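PDB 1VK8: hypothetical protein TM0486 from Thermotoga maritima, which is a thiamin-binding protein implicated in the cell's response to oxidative conditions, possibly with a part in thiamin biosynthesis or salvage. Local coordinates for residues 17-22 and 55-60; 24-29 and 78-83. All coordinates share one frame; numbering follows the deposited sequence.

Contact 1: residues 17-22 and 55-60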
ATOM      1  N   THR C  17       6.159 -13.352   4.762  1.00  7.99           N
ATOM      2  CA  THR C  17       6.788 -12.525   3.744  1.00  9.46           C
ATOM      3  C   THR C  17       6.426 -11.088   4.042  1.00  9.62           C
ATOM      4  O   THR C  17       5.315 -10.790   4.502  1.00  9.09           O
ATOM      5  CB  THR C  17       6.375 -12.919   2.287  1.00 12.19           C
ATOM      6  OG1 THR C  17       4.991 -12.602   2.050  1.00 13.19           O
ATOM      7  CG2 THR C  17       6.479 -14.407   2.048  1.00 11.09           C
ATOM      8  N   VAL C  18       7.384 -10.206   3.802  1.00  8.36           N
ATOM      9  CA  VAL C  18       7.246  -8.779   4.035  1.00  7.90           C
ATOM     10  C   VAL C  18       7.853  -8.066   2.846  1.00  8.07           C
ATOM     11  O   VAL C  18       9.058  -8.181   2.577  1.00  9.11           O
ATOM     12  CB  VAL C  18       7.985  -8.333   5.326  1.00  6.56           C
ATOM     13  CG1 VAL C  18       7.793  -6.855   5.585  1.00  9.32           C
ATOM     14  CG2 VAL C  18       7.471  -9.176   6.539  1.00 10.53           C
ATOM     15  N   SER C  19       7.013  -7.337   2.124  1.00  8.95           N
ATOM     16  CA  SER C  19       7.461  -6.519   1.025  1.00 10.00           C
ATOM     17  C   SER C  19       7.631  -5.112   1.519  1.00  9.06           C
ATOM     18  O   SER C  19       6.773  -4.577   2.208  1.00  8.24           O
ATOM     19  CB  SER C  19       6.452  -6.622  -0.120  1.00 12.85           C
ATOM     20  OG  SER C  19       6.346  -7.988  -0.499  1.00 19.66           O
ATOM     21  N   ILE C  20       8.772  -4.526   1.182  1.00  7.86           N
ATOM     22  CA  ILE C  20       9.226  -3.269   1.722  1.00  7.72           C
ATOM     23  C   ILE C  20       9.388  -2.310   0.551  1.00  8.89           C
ATOM     24  O   ILE C  20      10.033  -2.641  -0.458  1.00  6.28           O
ATOM     25  CB  ILE C  20      10.581  -3.462   2.423  1.00  7.78           C
ATOM     26  CG1 ILE C  20      10.461  -4.450   3.569  1.00  8.24           C
ATOM     27  CG2 ILE C  20      11.152  -2.129   2.916  1.00  9.57           C
ATOM     28  CD1 ILE C  20      11.781  -4.885   4.117  1.00  9.82           C
ATOM     29  N   LYS C  21       8.820  -1.116   0.698  1.00  8.25           N
ATOM     30  CA  LYS C  21       8.948  -0.055  -0.291  1.00  5.80           C
ATOM     31  C   LYS C  21       9.412   1.207   0.404  1.00  4.85           C
ATOM     32  O   LYS C  21       8.850   1.613   1.416  1.00  7.36           O
ATOM     33  CB  LYS C  21       7.622   0.208  -1.003  1.00  7.76           C
ATOM     34  CG  LYS C  21       7.670   1.230  -2.101  1.00  7.40           C
ATOM     35  CD  LYS C  21       6.299   1.546  -2.665  1.00  8.29           C
ATOM     36  CE  LYS C  21       6.378   2.324  -3.956  1.00  8.56           C
ATOM     37  NZ  LYS C  21       6.566   1.414  -5.144  1.00 12.46           N
ATOM     38  N   VAL C  22      10.461   1.814  -0.144  1.00  6.83           N
ATOM     39  CA  VAL C  22      10.956   3.094   0.347  1.00  5.22           C
ATOM     40  C   VAL C  22      10.716   4.119  -0.736  1.00  5.73           C
ATOM     41  O   VAL C  22      11.086   3.917  -1.886  1.00  5.60           O
ATOM     42  CB  VAL C  22      12.434   3.040   0.739  1.00  7.01           C
ATOM     43  CG1 VAL C  22      12.889   4.388   1.270  1.00  9.45           C
ATOM     44  CG2 VAL C  22      12.692   1.917   1.777  1.00 14.33           C
ATOM     45  N   ASN C  55       8.878  -3.000  -4.997  1.00  8.02           N
ATOM     46  CA  ASN C  55       9.236  -3.301  -3.628  1.00  8.49           C
ATOM     47  C   ASN C  55      10.256  -4.429  -3.579  1.00 10.09           C
ATOM     48  O   ASN C  55      10.586  -5.020  -4.597  1.00  9.71           O
ATOM     49  CB  ASN C  55       7.985  -3.654  -2.797  1.00 10.29           C
ATOM     50  CG  ASN C  55       7.071  -4.689  -3.466  1.00 15.23           C
ATOM     51  OD1 ASN C  55       7.515  -5.667  -4.013  1.00 24.43           O
ATOM     52  ND2 ASN C  55       5.776  -4.479  -3.339  1.00 33.13           N
ATOM     53  N   THR C  56      10.768  -4.696  -2.390  1.00  6.87           N
ATOM     54  CA  THR C  56      11.646  -5.834  -2.136  1.00  4.88           C
ATOM     55  C   THR C  56      11.004  -6.685  -1.082  1.00  8.14           C
ATOM     56  O   THR C  56      10.650  -6.171  -0.020  1.00  9.12           O
ATOM     57  CB  THR C  56      12.979  -5.333  -1.630  1.00  7.97           C
ATOM     58  OG1 THR C  56      13.628  -4.578  -2.651  1.00  6.42           O
ATOM     59  CG2 THR C  56      13.947  -6.483  -1.275  1.00  8.41           C
ATOM     60  N   THR C  57      10.834  -7.969  -1.387  1.00  6.02           N
ATOM     61  CA  THR C  57      10.180  -8.926  -0.505  1.00  5.47           C
ATOM     62  C   THR C  57      11.188  -9.788   0.204  1.00  6.20           C
ATOM     63  O   THR C  57      12.029 -10.395  -0.439  1.00  8.78           O
ATOM     64  CB  THR C  57       9.248  -9.794  -1.320  1.00  5.40           C
ATOM     65  OG1 THR C  57       8.264  -8.964  -1.949  1.00  8.73           O
ATOM     66  CG2 THR C  57       8.454 -10.751  -0.419  1.00  8.24           C
ATOM     67  N   VAL C  58      11.132  -9.816   1.521  1.00  8.19           N
ATOM     68  CA  VAL C  58      11.947 -10.744   2.329  1.00  8.67           C
ATOM     69  C   VAL C  58      11.059 -11.845   2.907  1.00  7.79           C
ATOM     70  O   VAL C  58       9.863 -11.648   3.100  1.00  8.60           O
ATOM     71  CB  VAL C  58      12.724 -10.024   3.455  1.00 10.87           C
ATOM     72  CG1 VAL C  58      13.547  -8.876   2.853  1.00 11.68           C
ATOM     73  CG2 VAL C  58      11.784  -9.519   4.534  1.00 22.40           C
ATOM     74  N   GLU C  59      11.650 -13.001   3.144  1.00  5.81           N
ATOM     75  CA  GLU C  59      10.994 -14.106   3.802  1.00  6.36           C
ATOM     76  C   GLU C  59      11.783 -14.409   5.060  1.00  6.53           C
ATOM     77  O   GLU C  59      12.992 -14.587   5.010  1.00  9.16           O
ATOM     78  CB  GLU C  59      11.030 -15.289   2.865  1.00  9.79           C
ATOM     79  CG  GLU C  59      10.534 -16.594   3.409  1.00 12.26           C
ATOM     80  CD  GLU C  59      10.756 -17.699   2.412  1.00 13.88           C
ATOM     81  OE1 GLU C  59      10.235 -17.565   1.298  1.00 11.77           O
ATOM     82  OE2 GLU C  59      11.450 -18.680   2.727  1.00  7.47           O
ATOM     83  N   GLY C  60      11.116 -14.421   6.203  1.00 10.08           N
ATOM     84  CA  GLY C  60      11.789 -14.752   7.439  1.00  9.08           C
ATOM     85  C   GLY C  60      10.867 -14.702   8.618  1.00  9.16           C
ATOM     86  O   GLY C  60       9.662 -14.617   8.471  1.00  7.94           O
TER

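Contact 2: residues 24-29 and 78-83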
ATOM      1  N   PRO C  24      11.585   8.004  -0.974  1.00  7.11           N
ATOM      2  CA  PRO C  24      12.208   9.185  -0.375  1.00  8.08           C
ATOM      3  C   PRO C  24      11.719  10.504  -0.935  1.00  7.81           C
ATOM      4  O   PRO C  24      11.434  10.608  -2.115  1.00  7.27           O
ATOM      5  CB  PRO C  24      13.697   9.003  -0.712  1.00  8.86           C
ATOM      6  CG  PRO C  24      13.707   8.189  -1.901  1.00  7.65           C
ATOM      7  CD  PRO C  24      12.489   7.357  -1.936  1.00  9.44           C
ATOM      8  N   ALA C  25      11.650  11.511  -0.082  1.00  8.21           N
ATOM      9  CA  ALA C  25      11.242  12.853  -0.503  1.00 10.08           C
ATOM     10  C   ALA C  25      12.500  13.564  -0.925  1.00 11.44           C
ATOM     11  O   ALA C  25      13.045  14.365  -0.195  1.00 12.49           O
ATOM     12  CB  ALA C  25      10.512  13.613   0.629  1.00 11.25           C
ATOM     13  N   VAL C  26      12.975  13.187  -2.110  1.00 13.09           N
ATOM     14  CA  VAL C  26      14.117  13.791  -2.752  1.00 15.38           C
ATOM     15  C   VAL C  26      13.758  13.980  -4.229  1.00 17.05           C
ATOM     16  O   VAL C  26      12.853  13.310  -4.765  1.00 14.20           O
ATOM     17  CB  VAL C  26      15.395  12.909  -2.579  1.00 15.09           C
ATOM     18  CG1 VAL C  26      15.743  12.736  -1.094  1.00 14.77           C
ATOM     19  CG2 VAL C  26      15.228  11.540  -3.237  1.00 17.52           C
ATOM     20  N   GLU C  27      14.467  14.886  -4.888  1.00 23.00           N
ATOM     21  CA  GLU C  27      14.300  15.087  -6.332  1.00 28.15           C
ATOM     22  C   GLU C  27      14.537  13.776  -7.103  1.00 28.60           C
ATOM     23  O   GLU C  27      15.364  12.948  -6.721  1.00 28.61           O
ATOM     24  CB  GLU C  27      15.211  16.223  -6.859  1.00 29.00           C
ATOM     25  CG  GLU C  27      16.656  15.834  -7.187  1.00 36.22           C
ATOM     26  CD  GLU C  27      17.118  16.354  -8.550  1.00 43.72           C
ATOM     27  OE1 GLU C  27      17.046  17.586  -8.779  1.00 49.03           O
ATOM     28  OE2 GLU C  27      17.558  15.537  -9.396  1.00 44.94           O
ATOM     29  N   ASP C  28      13.765  13.605  -8.169  1.00 31.83           N
ATOM     30  CA  ASP C  28      13.826  12.439  -9.060  1.00 34.15           C
ATOM     31  C   ASP C  28      15.232  11.891  -9.369  1.00 33.77           C
ATOM     32  O   ASP C  28      15.421  10.672  -9.431  1.00 35.04           O
ATOM     33  CB  ASP C  28      13.101  12.755 -10.389  1.00 36.15           C
ATOM     34  CG  ASP C  28      12.948  14.243 -10.654  1.00 44.53           C
ATOM     35  OD1 ASP C  28      13.984  14.946 -10.803  1.00 57.30           O
ATOM     36  OD2 ASP C  28      11.826  14.790 -10.740  1.00 52.02           O
ATOM     37  N   GLY C  29      16.201  12.784  -9.569  1.00 32.44           N
ATOM     38  CA  GLY C  29      17.561  12.397  -9.921  1.00 31.85           C
ATOM     39  C   GLY C  29      18.350  11.714  -8.816  1.00 31.56           C
ATOM     40  O   GLY C  29      19.360  11.071  -9.086  1.00 31.85           O
ATOM     41  N   GLN C  78      20.179   8.851   7.213  1.00 15.38           N
ATOM     42  CA  GLN C  78      21.425   9.469   6.728  1.00 16.84           C
ATOM     43  C   GLN C  78      21.292   9.964   5.283  1.00 15.35           C
ATOM     44  O   GLN C  78      21.971  10.886   4.881  1.00 17.85           O
ATOM     45  CB  GLN C  78      22.591   8.482   6.672  1.00 18.11           C
ATOM     46  CG  GLN C  78      22.823   7.543   7.830  1.00 27.61           C
ATOM     47  CD  GLN C  78      23.786   6.395   7.451  1.00 32.18           C
ATOM     48  OE1 GLN C  78      24.641   6.545   6.566  1.00 36.86           O
ATOM     49  NE2 GLN C  78      23.649   5.266   8.125  1.00 34.31           N
ATOM     50  N   PHE C  79      20.495   9.274   4.484  1.00 12.35           N
ATOM     51  CA  PHE C  79      20.400   9.516   3.041  1.00 13.44           C
ATOM     52  C   PHE C  79      19.186  10.358   2.618  1.00 16.09           C
ATOM     53  O   PHE C  79      19.163  10.956   1.521  1.00 16.17           O
ATOM     54  CB  PHE C  79      20.385   8.183   2.321  1.00 12.27           C
ATOM     55  CG  PHE C  79      21.518   7.281   2.715  1.00 16.90           C
ATOM     56  CD1 PHE C  79      22.835   7.675   2.493  1.00 20.64           C
ATOM     57  CD2 PHE C  79      21.274   6.048   3.322  1.00 13.24           C
ATOM     58  CE1 PHE C  79      23.888   6.857   2.864  1.00 23.99           C
ATOM     59  CE2 PHE C  79      22.304   5.231   3.691  1.00 16.90           C
ATOM     60  CZ  PHE C  79      23.627   5.626   3.464  1.00 25.67           C
ATOM     61  N   ALA C  80      18.197  10.429   3.503  1.00 15.78           N
ATOM     62  CA  ALA C  80      16.965  11.133   3.221  1.00 14.85           C
ATOM     63  C   ALA C  80      16.337  11.516   4.551  1.00 13.44           C
ATOM     64  O   ALA C  80      16.059  10.669   5.381  1.00 15.47           O
ATOM     65  CB  ALA C  80      16.040  10.263   2.437  1.00 15.40           C
ATOM     66  N   LYS C  81      16.123  12.798   4.716  1.00 11.56           N
ATOM     67  CA  LYS C  81      15.560  13.356   5.930  1.00 15.47           C
ATOM     68  C   LYS C  81      14.069  13.042   6.030  1.00 13.66           C
ATOM     69  O   LYS C  81      13.513  13.135   7.107  1.00 15.32           O
ATOM     70  CB  LYS C  81      15.725  14.874   5.931  1.00 17.39           C
ATOM     71  CG  LYS C  81      17.000  15.393   6.615  1.00 28.07           C
ATOM     72  CD  LYS C  81      18.254  14.718   6.090  1.00 36.50           C
ATOM     73  CE  LYS C  81      18.821  13.705   7.076  1.00 41.48           C
ATOM     74  NZ  LYS C  81      20.108  13.115   6.558  1.00 37.55           N
ATOM     75  N   ARG C  82      13.432  12.749   4.902  1.00 10.30           N
ATOM     76  CA  ARG C  82      12.021  12.399   4.877  1.00  7.75           C
ATOM     77  C   ARG C  82      11.766  11.306   3.848  1.00  7.80           C
ATOM     78  O   ARG C  82      12.190  11.415   2.706  1.00  6.76           O
ATOM     79  CB  ARG C  82      11.195  13.617   4.521  1.00  8.49           C
ATOM     80  CG  ARG C  82       9.697  13.391   4.402  1.00 12.65           C
ATOM     81  CD  ARG C  82       8.974  13.725   5.647  1.00 16.08           C
ATOM     82  NE  ARG C  82       7.518  13.652   5.607  1.00 14.17           N
ATOM     83  CZ  ARG C  82       6.690  14.695   5.589  1.00 16.44           C
ATOM     84  NH1 ARG C  82       7.123  15.935   5.483  1.00 13.25           N
ATOM     85  NH2 ARG C  82       5.396  14.488   5.662  1.00 11.28           N
ATOM     86  N   PHE C  83      11.070  10.261   4.262  1.00  6.12           N
ATOM     87  CA  PHE C  83      10.717   9.178   3.369  1.00  5.95           C
ATOM     88  C   PHE C  83       9.491   8.460   3.849  1.00  5.60           C
ATOM     89  O   PHE C  83       9.185   8.454   5.045  1.00  7.47           O
ATOM     90  CB  PHE C  83      11.866   8.167   3.165  1.00  6.86           C
ATOM     91  CG  PHE C  83      12.401   7.570   4.423  1.00  7.43           C
ATOM     92  CD1 PHE C  83      13.445   8.172   5.104  1.00  5.11           C
ATOM     93  CD2 PHE C  83      11.888   6.385   4.918  1.00  9.02           C
ATOM     94  CE1 PHE C  83      13.960   7.597   6.263  1.00  8.71           C
ATOM     95  CE2 PHE C  83      12.361   5.832   6.084  1.00  5.72           C
ATOM     96  CZ  PHE C  83      13.418   6.422   6.754  1.00  7.05           C
TER
HETATM   97  O   HOH W   1      14.283  14.011   2.282  1.00 23.52           O

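Contact 1: residues 17-22 and 55-60
S19 CB lies over one face of the flat N55 side-chain amide, 3.9 Å from N55 CG and nearly straight above it. The other flat groups that meet are peptides. V18 N approaches V58 O within the plane of that carbonyl, at 3.0 Å, whereas I20 N stands 34° off the plane of the T56 carbonyl. Two reciprocal pairs of N-H...O bonds, V18 with V58 and I20 with T56, establish antiparallel pairing. Between them S19 and T57 form a non-hydrogen-bonded pair, CA to CA 3.9 Å, and their side chains bridge it: S19 OG and T57 OG1 share a hydrogen bond of 2.6 Å. Both oxygens sit anti to their own carbonyl carbon (chi1 -59° in S19), and T57 CG2 reaches back to T17 CB at 4.0 Å. An alanine in place of T57 would probably leave S19 OG without this partner, with a weak bond to S54 of the second subunit remaining, and open a gap beside T17 CB. On the other face V58 CG2 packs against V18 CB at 4.1 Å. That face, carrying V18, I20, T56 and V58, is covered by helices 31-43 and 62-76 of a ferredoxin-like fold, and strand 16-24 runs between 56-60 and 82-92.

Contact 2: residues 24-29 and 78-83
A80 is the first residue of 78-83 to meet 24-29, where strand 16-24 ends in an inverse gamma turn centred on A25 and pairs with the start of strand 82-92 of the ferredoxin-like sheet. A80 CB touches P24 CB at 4.1 Å and V26 CG1 at 4.3 Å, a small apolar cluster at the sheet's end. P24 also packs on V34 and I35 of helix 31-43, so the cluster continues into the helical layer. Past K81, the backbone of R82 supplies most of the polar evidence. R82 N donates to a water at 3.0 Å, and this water in turn donates to A25 O at 2.8 Å, linking the strand to the turn. R82 O accepts A25 N at 2.8 Å, a nearly straight bond (168° at the hydrogen) whose donor is tilted from the carbonyl plane. With CG anti to the backbone N (chi1 178°), the R82 side chain begins alongside the turn: its CG lies 3.9 Å from A25 CB. The chain then leads away, and its NE forms a salt bridge with D90 of the fourth subunit, whose strand pairs with R82 and F83 and carries the sheet across the interface. F83 faces P24 as an antiparallel non-hydrogen-bonded pair. Its CG takes the position between backbone N and carbonyl carbon (chi1 56°), and the ring turns away from P24 to stack with Y91 of the fourth subunit. A80 O lies at the edge of that ring, in its plane, while F83 CB rests 3.7 Å from P24 CA.

How the contacts relate
Contacts 1 and 2 lie along the same strand, 16-24: contact 1 joins its earlier part to 56-60 on one side, and contact 2 joins its end to 82-92 on the other. Their centres are 20 Å apart, contact 1 only about 3 Å from the centre of the chain and contact 2 about 17 Å from it. They meet where V22 CG1 packs on F83 CD2 at 4.3 Å. An unidentified ligand also lies near both. T56 OG1 and V22 N, both of contact 1, hydrogen-bond to it. In contact 2 the side chain of P24 is about 6 Å from this bound ligand, which may mark a pocket, though whether thiamin binds there remains an inference.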